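Local coordinates for pheromone response PrgU-like domain-containing protein (Enterococcus faecalis, PDB 2GMQ) that is of uncharacterised function but is a plasmid-encoded PrgU-like protein of the PUA clan, which suggests a part in the pheromone response and possibly RNA binding, at residues A17-L25 with K36-M47; I53-L64 with L75-Y84. All coordinates share one frame; numbering follows the deposited sequence. Where two conformers were deposited one is given.

Contact 1 (A17-L25 with K36-M47); sequences AIQEKDLTL and KVRLKNTRAMEM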
loop_
_atom_site.group_PDB
_atom_site.type_symbol
_atom_site.label_atom_id
_atom_site.label_comp_id
_atom_site.label_asym_id
_atom_site.label_seq_id
_atom_site.Cartn_x
_atom_site.Cartn_y
_atom_site.Cartn_z
ATOM N N ALA A 17 18.191 -12.923 1.190
ATOM C CA ALA A 17 17.154 -12.411 0.319
ATOM C C ALA A 17 16.330 -11.413 1.172
ATOM O O ALA A 17 16.013 -11.716 2.347
ATOM C CB ALA A 17 16.258 -13.522 -0.175
ATOM N N ILE A 18 16.020 -10.254 0.600
ATOM C CA ILE A 18 15.047 -9.364 1.239
ATOM C C ILE A 18 14.052 -8.887 0.211
ATOM O O ILE A 18 14.449 -8.505 -0.938
ATOM C CB ILE A 18 15.810 -8.177 1.880
ATOM C CG1 ILE A 18 16.958 -8.615 2.773
ATOM C CG2 ILE A 18 14.827 -7.209 2.559
ATOM C CD1 ILE A 18 17.689 -7.493 3.494
ATOM N N GLN A 19 12.756 -8.989 0.513
ATOM C CA GLN A 19 11.713 -8.469 -0.373
ATOM C C GLN A 19 11.853 -6.968 -0.540
ATOM O O GLN A 19 12.127 -6.224 0.374
ATOM C CB GLN A 19 10.288 -8.859 0.048
ATOM C CG GLN A 19 9.969 -8.545 1.483
ATOM C CD GLN A 19 8.578 -9.011 1.904
ATOM O OE1 GLN A 19 7.791 -9.556 1.099
ATOM N NE2 GLN A 19 8.195 -8.619 3.131
ATOM N N GLU A 20 11.832 -6.559 -1.797
ATOM C CA GLU A 20 12.004 -5.167 -2.135
ATOM C C GLU A 20 11.096 -4.224 -1.307
ATOM O O GLU A 20 11.484 -3.074 -1.011
ATOM C CB GLU A 20 11.694 -4.992 -3.621
ATOM C CG GLU A 20 12.075 -3.650 -4.138
ATOM C CD GLU A 20 10.911 -2.651 -4.089
ATOM O OE1 GLU A 20 9.754 -2.937 -3.662
ATOM O OE2 GLU A 20 11.151 -1.526 -4.514
ATOM N N LYS A 21 9.841 -4.624 -0.963
ATOM C CA LYS A 21 8.925 -3.745 -0.269
ATOM C C LYS A 21 9.395 -3.381 1.128
ATOM O O LYS A 21 8.799 -2.506 1.761
ATOM C CB LYS A 21 7.510 -4.357 -0.214
ATOM C CG LYS A 21 7.364 -5.704 0.459
ATOM C CD LYS A 21 5.951 -6.147 0.719
ATOM C CE LYS A 21 5.458 -7.198 -0.257
ATOM N NZ LYS A 21 4.005 -7.674 0.007
ATOM N N ASP A 22 10.381 -4.145 1.619
ATOM C CA ASP A 22 10.977 -3.853 2.948
ATOM C C ASP A 22 12.206 -2.946 2.909
ATOM O O ASP A 22 12.834 -2.754 3.981
ATOM C CB ASP A 22 11.321 -5.164 3.661
ATOM C CG ASP A 22 10.111 -5.832 4.270
ATOM O OD1 ASP A 22 9.073 -5.160 4.495
ATOM O OD2 ASP A 22 10.189 -7.053 4.528
ATOM N N LEU A 23 12.525 -2.382 1.715
ATOM C CA LEU A 23 13.699 -1.581 1.514
ATOM C C LEU A 23 13.353 -0.165 1.078
ATOM O O LEU A 23 12.404 0.034 0.283
ATOM C CB LEU A 23 14.601 -2.205 0.440
ATOM C CG LEU A 23 15.051 -3.666 0.749
ATOM C CD1 LEU A 23 15.881 -4.169 -0.547
ATOM C CD2 LEU A 23 15.876 -3.688 1.997
ATOM N N THR A 24 14.098 0.802 1.618
ATOM C CA THR A 24 14.103 2.144 1.092
ATOM C C THR A 24 15.343 2.219 0.219
ATOM O O THR A 24 16.444 2.174 0.737
ATOM C CB THR A 24 14.098 3.165 2.242
ATOM O OG1 THR A 24 12.891 2.944 3.019
ATOM C CG2 THR A 24 14.120 4.572 1.710
ATOM N N LEU A 25 15.126 2.451 -1.070
ATOM C CA LEU A 25 16.271 2.463 -2.043
ATOM C C LEU A 25 16.696 3.880 -2.361
ATOM O O LEU A 25 15.821 4.770 -2.590
ATOM C CB LEU A 25 15.905 1.705 -3.323
ATOM C CG LEU A 25 15.803 0.190 -3.197
ATOM C CD1 LEU A 25 14.362 -0.145 -2.683
ATOM C CD2 LEU A 25 16.113 -0.508 -4.506
ATOM N N LYS A 36 22.497 2.785 -2.091
ATOM C CA LYS A 36 22.313 2.060 -0.834
ATOM C C LYS A 36 20.825 1.722 -0.606
ATOM O O LYS A 36 19.947 2.280 -1.278
ATOM C CB LYS A 36 22.879 2.898 0.333
ATOM C CG LYS A 36 22.079 4.166 0.585
ATOM C CD LYS A 36 22.453 4.866 1.882
ATOM C CE LYS A 36 23.434 6.015 1.680
ATOM N NZ LYS A 36 23.534 6.829 3.023
ATOM N N VAL A 37 20.585 0.724 0.263
ATOM C CA VAL A 37 19.215 0.335 0.602
ATOM C C VAL A 37 19.205 0.320 2.153
ATOM O O VAL A 37 20.248 -0.022 2.818
ATOM C CB VAL A 37 18.811 -1.062 0.091
ATOM C CG1 VAL A 37 19.104 -1.208 -1.436
ATOM C CG2 VAL A 37 19.591 -2.149 0.777
ATOM N N ARG A 38 18.091 0.732 2.722
ATOM C CA ARG A 38 17.948 0.733 4.133
ATOM C C ARG A 38 16.718 -0.047 4.478
ATOM O O ARG A 38 15.682 0.168 3.882
ATOM C CB ARG A 38 17.820 2.218 4.500
ATOM C CG ARG A 38 17.366 2.547 5.840
ATOM C CD ARG A 38 16.994 4.078 5.832
ATOM N NE ARG A 38 16.244 4.347 7.041
ATOM C CZ ARG A 38 16.596 5.232 7.984
ATOM N NH1 ARG A 38 17.708 5.973 7.831
ATOM N NH2 ARG A 38 15.837 5.366 9.079
ATOM N N LEU A 39 16.768 -0.920 5.498
ATOM C CA LEU A 39 15.563 -1.638 5.874
ATOM C C LEU A 39 14.529 -0.701 6.467
ATOM O O LEU A 39 14.840 0.233 7.260
ATOM C CB LEU A 39 15.857 -2.733 6.951
ATOM C CG LEU A 39 16.139 -4.124 6.397
ATOM C CD1 LEU A 39 14.974 -4.777 5.808
ATOM C CD2 LEU A 39 17.306 -4.060 5.341
ATOM N N LYS A 40 13.278 -0.970 6.120
ATOM C CA LYS A 40 12.168 -0.247 6.717
ATOM C C LYS A 40 12.044 -0.538 8.218
ATOM O O LYS A 40 12.525 -1.575 8.720
ATOM C CB LYS A 40 10.874 -0.566 5.979
ATOM C CG LYS A 40 10.685 0.331 4.745
ATOM C CD LYS A 40 9.409 -0.025 4.053
ATOM C CE LYS A 40 9.122 0.907 2.887
ATOM N NZ LYS A 40 8.485 0.156 1.783
ATOM N N ASN A 41 11.394 0.367 8.947
ATOM C CA ASN A 41 11.355 0.232 10.393
ATOM C C ASN A 41 10.668 -1.042 10.885
ATOM O O ASN A 41 11.166 -1.710 11.816
ATOM C CB ASN A 41 10.684 1.451 11.082
ATOM C CG ASN A 41 11.486 2.747 10.924
ATOM O OD1 ASN A 41 12.471 2.867 10.188
ATOM N ND2 ASN A 41 11.033 3.747 11.656
ATOM N N THR A 42 9.533 -1.394 10.286
ATOM C CA THR A 42 8.769 -2.583 10.785
ATOM C C THR A 42 9.576 -3.878 10.589
ATOM O O THR A 42 9.765 -4.658 11.518
ATOM C CB THR A 42 7.422 -2.699 10.062
ATOM O OG1 THR A 42 6.702 -1.463 10.323
ATOM C CG2 THR A 42 6.584 -3.809 10.758
ATOM N N ARG A 43 10.098 -4.024 9.401
ATOM C CA ARG A 43 10.943 -5.196 9.066
ATOM C C ARG A 43 12.183 -5.176 10.002
ATOM O O ARG A 43 12.613 -6.222 10.463
ATOM C CB ARG A 43 11.360 -5.244 7.591
ATOM C CG ARG A 43 12.171 -6.629 7.288
ATOM C CD ARG A 43 11.289 -7.863 7.638
ATOM N NE ARG A 43 12.046 -9.112 7.461
ATOM C CZ ARG A 43 12.305 -9.711 6.273
ATOM N NH1 ARG A 43 11.919 -9.148 5.148
ATOM N NH2 ARG A 43 13.049 -10.822 6.233
ATOM N N ALA A 44 12.791 -4.015 10.254
ATOM C CA ALA A 44 13.998 -4.005 11.112
ATOM C C ALA A 44 13.655 -4.522 12.520
ATOM O O ALA A 44 14.476 -5.243 13.142
ATOM C CB ALA A 44 14.601 -2.676 11.197
HETATM N N MSE A 45 12.469 -4.136 13.035
HETATM C CA MSE A 45 12.057 -4.610 14.342
HETATM C C MSE A 45 11.844 -6.110 14.318
HETATM O O MSE A 45 12.325 -6.804 15.188
HETATM C CB MSE A 45 10.808 -3.889 14.819
HETATM C CG MSE A 45 10.451 -4.274 16.252
HETATM SE SE MSE A 45 11.742 -3.618 17.638
HETATM C CE MSE A 45 11.025 -1.789 17.782
ATOM N N GLU A 46 11.162 -6.621 13.306
ATOM C CA GLU A 46 11.066 -8.060 13.139
ATOM C C GLU A 46 12.447 -8.726 13.135
ATOM O O GLU A 46 12.587 -9.716 13.835
ATOM C CB GLU A 46 10.290 -8.358 11.827
ATOM C CG GLU A 46 9.822 -9.776 11.723
ATOM C CD GLU A 46 9.842 -10.197 10.250
ATOM O OE1 GLU A 46 8.733 -10.181 9.688
ATOM O OE2 GLU A 46 10.950 -10.534 9.729
HETATM N N MSE A 47 13.440 -8.217 12.361
HETATM C CA MSE A 47 14.733 -8.832 12.234
HETATM C C MSE A 47 15.432 -8.738 13.598
HETATM O O MSE A 47 16.174 -9.691 13.962
HETATM C CB MSE A 47 15.568 -8.127 11.170
HETATM C CG MSE A 47 14.917 -8.320 9.831
HETATM SE SE MSE A 47 16.170 -7.452 8.577
HETATM C CE MSE A 47 15.694 -8.486 6.920
HETATM O O HOH W 1 8.600 -3.447 6.847
#
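Asp22 OD2 is gripped by two donors. Arg43 NH1 forms a salt bridge with it, meeting the anti lone pair of Asp22 OD2 at 2.8 Å, and the oxygen lies close to the guanidinium plane. Gln19 NE2 reaches Asp22 OD2 from above the carboxylate plane at 2.9 Å. Carboxylate and guanidinium are turned 69° apart, and Arg43 CB lies 3.6 Å from Asp22 CG. The bend at chi2 (58°) of Arg43 folds its chain back over the aspartate. Water 1 takes up Asp22 OD1 and is weakly met by Arg43 N. A weak bond from Arg43 NE to Glu46 OE2 extends the pair into a salt-bridge network.

At the N-cap of the helix, Lys40 N binds Asp22 O almost straight (170°); in the modelled conformer Lys40 NZ also reaches Lys21 O, at 2.7 Å. Beyond it the chains form an antiparallel hairpin, with Thr24 and Arg38 as the hydrogen-bonded pair. On the face of Leu23, Leu25, Val37 and Leu39, Leu23 CD2 meets Leu39 CD2 at 3.7 Å, and Ile18 CD1 meets Leu39 CD2 tip to tip.

Strand 34-39 continues the sheet to strand 94-98 through Val37 and Phe97, whereas Ile18 bonds to strand 63-68. Helix 41-50 faces the second subunit, and there the network runs on from Arg43 NH2 to Glu46 of that neighbouring subunit.

Contact 2 (I53-L64 with L75-Y84); sequences ITEENIQEITTL and LEVYPEKSIY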
loop_
_atom_site.group_PDB
_atom_site.type_symbol
_atom_site.label_atom_id
_atom_site.label_comp_id
_atom_site.label_asym_id
_atom_site.label_seq_id
_atom_site.Cartn_x
_atom_site.Cartn_y
_atom_site.Cartn_z
ATOM N N ILE A 53 19.271 -10.308 11.055
ATOM C CA ILE A 53 20.458 -9.519 10.826
ATOM C C ILE A 53 20.698 -8.806 12.125
ATOM O O ILE A 53 19.719 -8.351 12.792
ATOM C CB ILE A 53 20.288 -8.478 9.702
ATOM C CG1 ILE A 53 19.866 -9.191 8.400
ATOM C CG2 ILE A 53 21.629 -7.717 9.402
ATOM C CD1 ILE A 53 19.519 -8.236 7.284
ATOM N N THR A 54 21.961 -8.762 12.506
ATOM C CA THR A 54 22.352 -8.161 13.786
ATOM C C THR A 54 23.590 -7.337 13.612
ATOM O O THR A 54 24.313 -7.509 12.650
ATOM C CB THR A 54 22.727 -9.243 14.821
ATOM O OG1 THR A 54 23.881 -9.972 14.364
ATOM C CG2 THR A 54 21.553 -10.153 15.183
ATOM N N GLU A 55 23.894 -6.487 14.598
ATOM C CA GLU A 55 25.127 -5.723 14.563
ATOM C C GLU A 55 26.333 -6.648 14.434
ATOM O O GLU A 55 27.254 -6.319 13.659
ATOM C CB GLU A 55 25.232 -4.775 15.778
ATOM C CG GLU A 55 25.464 -3.289 15.313
ATOM C CD GLU A 55 24.539 -2.254 16.041
ATOM O OE1 GLU A 55 23.419 -2.620 16.492
ATOM O OE2 GLU A 55 24.931 -1.059 16.137
ATOM N N GLU A 56 26.306 -7.810 15.113
ATOM C CA GLU A 56 27.462 -8.705 15.059
ATOM C C GLU A 56 27.612 -9.432 13.719
ATOM O O GLU A 56 28.742 -9.668 13.277
ATOM C CB GLU A 56 27.536 -9.686 16.254
ATOM C CG GLU A 56 28.746 -10.663 16.188
ATOM C CD GLU A 56 30.164 -9.904 16.005
ATOM O OE1 GLU A 56 30.435 -9.243 14.891
ATOM O OE2 GLU A 56 31.042 -10.002 16.964
ATOM N N ASN A 57 26.509 -9.717 13.021
ATOM C CA ASN A 57 26.620 -10.511 11.807
ATOM C C ASN A 57 26.478 -9.726 10.492
ATOM O O ASN A 57 26.663 -10.313 9.386
ATOM C CB ASN A 57 25.625 -11.703 11.837
ATOM C CG ASN A 57 24.183 -11.310 11.517
ATOM O OD1 ASN A 57 23.890 -10.211 11.023
ATOM N ND2 ASN A 57 23.253 -12.230 11.795
ATOM N N ILE A 58 26.129 -8.438 10.573
ATOM C CA ILE A 58 25.673 -7.758 9.312
ATOM C C ILE A 58 26.806 -7.767 8.272
ATOM O O ILE A 58 26.564 -7.897 7.019
ATOM C CB ILE A 58 25.112 -6.324 9.607
ATOM C CG1 ILE A 58 24.568 -5.696 8.315
ATOM C CG2 ILE A 58 26.160 -5.475 10.345
ATOM C CD1 ILE A 58 23.892 -4.291 8.459
ATOM N N GLN A 59 28.052 -7.664 8.745
ATOM C CA GLN A 59 29.167 -7.528 7.814
ATOM C C GLN A 59 29.589 -8.861 7.179
ATOM O O GLN A 59 30.473 -8.867 6.348
ATOM C CB GLN A 59 30.311 -6.701 8.432
ATOM C CG GLN A 59 29.856 -5.219 8.576
ATOM C CD GLN A 59 30.983 -4.196 8.673
ATOM O OE1 GLN A 59 32.110 -4.505 9.068
ATOM N NE2 GLN A 59 30.655 -2.950 8.368
ATOM N N GLU A 60 28.921 -9.963 7.532
ATOM C CA GLU A 60 29.113 -11.266 6.881
ATOM C C GLU A 60 28.404 -11.339 5.510
ATOM O O GLU A 60 28.774 -12.105 4.631
ATOM C CB GLU A 60 28.576 -12.384 7.776
ATOM C CG GLU A 60 29.096 -12.339 9.218
ATOM C CD GLU A 60 28.902 -13.641 9.963
ATOM O OE1 GLU A 60 28.319 -14.600 9.411
ATOM O OE2 GLU A 60 29.330 -13.697 11.128
ATOM N N ILE A 61 27.369 -10.521 5.344
ATOM C CA ILE A 61 26.565 -10.537 4.134
ATOM C C ILE A 61 27.366 -9.907 2.968
ATOM O O ILE A 61 27.841 -8.802 3.076
ATOM C CB ILE A 61 25.265 -9.732 4.336
ATOM C CG1 ILE A 61 24.310 -10.435 5.360
ATOM C CG2 ILE A 61 24.571 -9.604 3.011
ATOM C CD1 ILE A 61 23.299 -9.528 6.127
ATOM N N THR A 62 27.519 -10.652 1.889
ATOM C CA THR A 62 28.198 -10.174 0.683
ATOM C C THR A 62 27.218 -9.860 -0.480
ATOM O O THR A 62 27.604 -9.154 -1.413
ATOM C CB THR A 62 29.194 -11.207 0.188
ATOM O OG1 THR A 62 28.514 -12.440 -0.139
ATOM C CG2 THR A 62 30.229 -11.430 1.248
ATOM N N THR A 63 26.005 -10.413 -0.422
ATOM C CA THR A 63 25.025 -10.341 -1.484
ATOM C C THR A 63 23.601 -10.220 -0.918
ATOM O O THR A 63 23.217 -10.967 0.025
ATOM C CB THR A 63 25.081 -11.680 -2.261
ATOM O OG1 THR A 63 26.421 -11.856 -2.717
ATOM C CG2 THR A 63 24.135 -11.595 -3.483
ATOM N N LEU A 64 22.856 -9.270 -1.465
ATOM C CA LEU A 64 21.401 -9.172 -1.163
ATOM C C LEU A 64 20.678 -9.671 -2.396
ATOM O O LEU A 64 20.980 -9.226 -3.539
ATOM C CB LEU A 64 20.938 -7.740 -0.933
ATOM C CG LEU A 64 21.582 -6.922 0.154
ATOM C CD1 LEU A 64 20.851 -5.592 0.306
ATOM C CD2 LEU A 64 21.732 -7.684 1.503
ATOM N N LEU A 75 22.511 -8.763 -5.792
ATOM C CA LEU A 75 23.379 -7.573 -5.872
ATOM C C LEU A 75 24.442 -7.717 -4.815
ATOM O O LEU A 75 24.112 -8.014 -3.673
ATOM C CB LEU A 75 22.581 -6.247 -5.614
ATOM C CG LEU A 75 21.545 -5.944 -6.726
ATOM C CD1 LEU A 75 20.727 -4.701 -6.180
ATOM C CD2 LEU A 75 22.054 -5.692 -8.127
ATOM N N GLU A 76 25.717 -7.587 -5.206
ATOM C CA GLU A 76 26.780 -7.614 -4.197
ATOM C C GLU A 76 26.762 -6.278 -3.463
ATOM O O GLU A 76 26.447 -5.220 -4.073
ATOM C CB GLU A 76 28.153 -7.805 -4.830
ATOM C CG GLU A 76 28.267 -8.984 -5.790
ATOM C CD GLU A 76 29.685 -9.153 -6.222
ATOM O OE1 GLU A 76 30.139 -8.313 -7.015
ATOM O OE2 GLU A 76 30.353 -10.098 -5.748
ATOM N N VAL A 77 27.099 -6.344 -2.187
ATOM C CA VAL A 77 27.286 -5.180 -1.324
ATOM C C VAL A 77 28.765 -5.021 -0.994
ATOM O O VAL A 77 29.569 -5.914 -1.298
ATOM C CB VAL A 77 26.439 -5.309 -0.011
ATOM C CG1 VAL A 77 24.930 -5.559 -0.397
ATOM C CG2 VAL A 77 27.022 -6.451 0.897
ATOM N N TYR A 78 29.130 -3.889 -0.369
ATOM C CA TYR A 78 30.432 -3.650 0.149
ATOM C C TYR A 78 30.326 -4.034 1.620
ATOM O O TYR A 78 29.763 -3.256 2.389
ATOM C CB TYR A 78 30.786 -2.158 0.037
ATOM C CG TYR A 78 30.954 -1.617 -1.353
ATOM C CD1 TYR A 78 32.060 -1.984 -2.132
ATOM C CD2 TYR A 78 30.045 -0.685 -1.883
ATOM C CE1 TYR A 78 32.264 -1.444 -3.457
ATOM C CE2 TYR A 78 30.250 -0.141 -3.215
ATOM C CZ TYR A 78 31.355 -0.524 -3.959
ATOM O OH TYR A 78 31.528 0.022 -5.205
ATOM N N PRO A 79 30.727 -5.280 1.995
ATOM C CA PRO A 79 30.432 -5.691 3.386
ATOM C C PRO A 79 31.006 -4.764 4.447
ATOM O O PRO A 79 30.440 -4.671 5.530
ATOM C CB PRO A 79 31.063 -7.107 3.512
ATOM C CG PRO A 79 31.426 -7.516 2.182
ATOM C CD PRO A 79 31.187 -6.408 1.174
ATOM N N GLU A 80 32.111 -4.097 4.145
ATOM C CA GLU A 80 32.769 -3.277 5.179
ATOM C C GLU A 80 32.094 -1.920 5.391
ATOM O O GLU A 80 32.402 -1.238 6.368
ATOM C CB GLU A 80 34.305 -3.172 4.972
ATOM C CG GLU A 80 35.027 -4.493 4.631
ATOM C CD GLU A 80 34.934 -5.594 5.708
ATOM O OE1 GLU A 80 34.665 -6.752 5.294
ATOM O OE2 GLU A 80 35.125 -5.333 6.938
ATOM N N LYS A 81 31.107 -1.616 4.546
ATOM C CA LYS A 81 30.298 -0.406 4.642
ATOM C C LYS A 81 28.921 -0.655 5.309
ATOM O O LYS A 81 28.209 0.295 5.627
ATOM C CB LYS A 81 30.071 0.195 3.255
ATOM C CG LYS A 81 31.416 0.597 2.587
ATOM C CD LYS A 81 31.171 1.356 1.330
ATOM C CE LYS A 81 32.527 1.479 0.530
ATOM N NZ LYS A 81 32.443 1.636 -0.977
ATOM N N SER A 82 28.529 -1.914 5.457
ATOM C CA SER A 82 27.214 -2.227 6.083
ATOM C C SER A 82 27.197 -1.693 7.510
ATOM O O SER A 82 28.115 -1.970 8.302
ATOM C CB SER A 82 26.949 -3.725 6.080
ATOM O OG SER A 82 27.009 -4.237 4.734
ATOM N N ILE A 83 26.156 -0.914 7.835
ATOM C CA ILE A 83 26.048 -0.209 9.146
ATOM C C ILE A 83 24.602 -0.117 9.656
ATOM O O ILE A 83 23.675 -0.198 8.872
ATOM C CB ILE A 83 26.602 1.238 9.082
ATOM C CG1 ILE A 83 25.877 2.077 8.026
ATOM C CG2 ILE A 83 28.125 1.242 8.888
ATOM C CD1 ILE A 83 26.085 3.547 8.145
ATOM N N TYR A 84 24.431 0.049 10.969
ATOM C CA TYR A 84 23.130 0.397 11.557
ATOM C C TYR A 84 23.016 1.929 11.668
ATOM O O TYR A 84 23.986 2.587 12.013
ATOM C CB TYR A 84 22.937 -0.294 12.938
ATOM C CG TYR A 84 22.492 -1.722 12.773
ATOM C CD1 TYR A 84 23.366 -2.698 12.290
ATOM C CD2 TYR A 84 21.164 -2.090 13.028
ATOM C CE1 TYR A 84 22.935 -4.013 12.075
ATOM C CE2 TYR A 84 20.732 -3.385 12.845
ATOM C CZ TYR A 84 21.619 -4.342 12.399
ATOM O OH TYR A 84 21.185 -5.609 12.211
HETATM O O HOH W 2 18.615 -6.074 11.765
HETATM O O HOH W 3 27.395 -6.852 4.791
HETATM O O HOH W 4 32.916 -8.856 5.502
HETATM O O HOH W 5 30.612 -8.253 -1.950
#
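Tyr84 reaches from its strand into the turn that follows Ile53, and its atoms meet Glu55 first, then Ile58, and Ile53 at the tip. Its CB lies 3.8 Å from Glu55 OE2. From CG to CD1 the ring is covered on one face by the Glu55 side chain, whose carboxylate is stacked only 11° from the ring plane, with CG of Glu55 3.7 Å from Tyr84 CD1. CE1 meets the methyl Ile58 CD1 at 3.8 Å, and Ile58 CG2 sits at the ring edge, in plane. Tyr84 CZ lies against the Thr54-Glu55 peptide, 3.8 Å from Thr54 C. At the tip, Tyr84 OH packs against Ile53 CG2 and is joined to Ile53 O by water 2, which lies 2.6 Å from the hydroxyl. Within the turn, Asn57 N bonds to Thr54 OG1, an ST motif.

Further along, Gln59 lies across the turn 79-82. Its CG rests on Pro79 O, and NE2 gives a hydrogen bond of 2.7 Å to Ser82 O, received in the carbonyl plane on a lone pair. The extended chain beyond CG (chi2 -158°) carries the amide that far. Water 3 ties Ser82 OG to the carbonyls of Ile58 and Ile61, bridging the two loops.

Past Thr62 the segments become a hairpin. Val77 N binds Thr62 O, and Leu64 and Leu75 form a hydrogen-bonded pair, each backbone N bonding to the other's O. In the modelled conformer of Leu64, its CG meets Val77 CG1 at 3.7 Å.

Strand 63-68 runs between strands 71-76 and 15-19, with Leu64 and Ile61 packed on Ile16. Ile58 and Ser82 meet Phe97 of strand 94-98, next to strand 83-85 in the other sheet.

Overall arrangement
Contacts 1 and 2 follow one another along the chain and meet in the interior, where Ile53 touches both Met47 and Ile18. Their hairpins belong to different sheets, 23-27 with 34-39 and 63-68 with 71-76, but elements are shared: strand 15-19 of contact 1 is next to 63-68 in the three-stranded sheet, and strand 83-85 of contact 2 belongs to the four-stranded one. Both are partly buried, yet contact 1 has the smaller share of exposed residues. The second subunit covers its charged network and takes part in it. Contact 2 touches no other chain of the assembly; an aromatic ring, a glutamine amide and several bridging waters join its loops instead of a salt bridge.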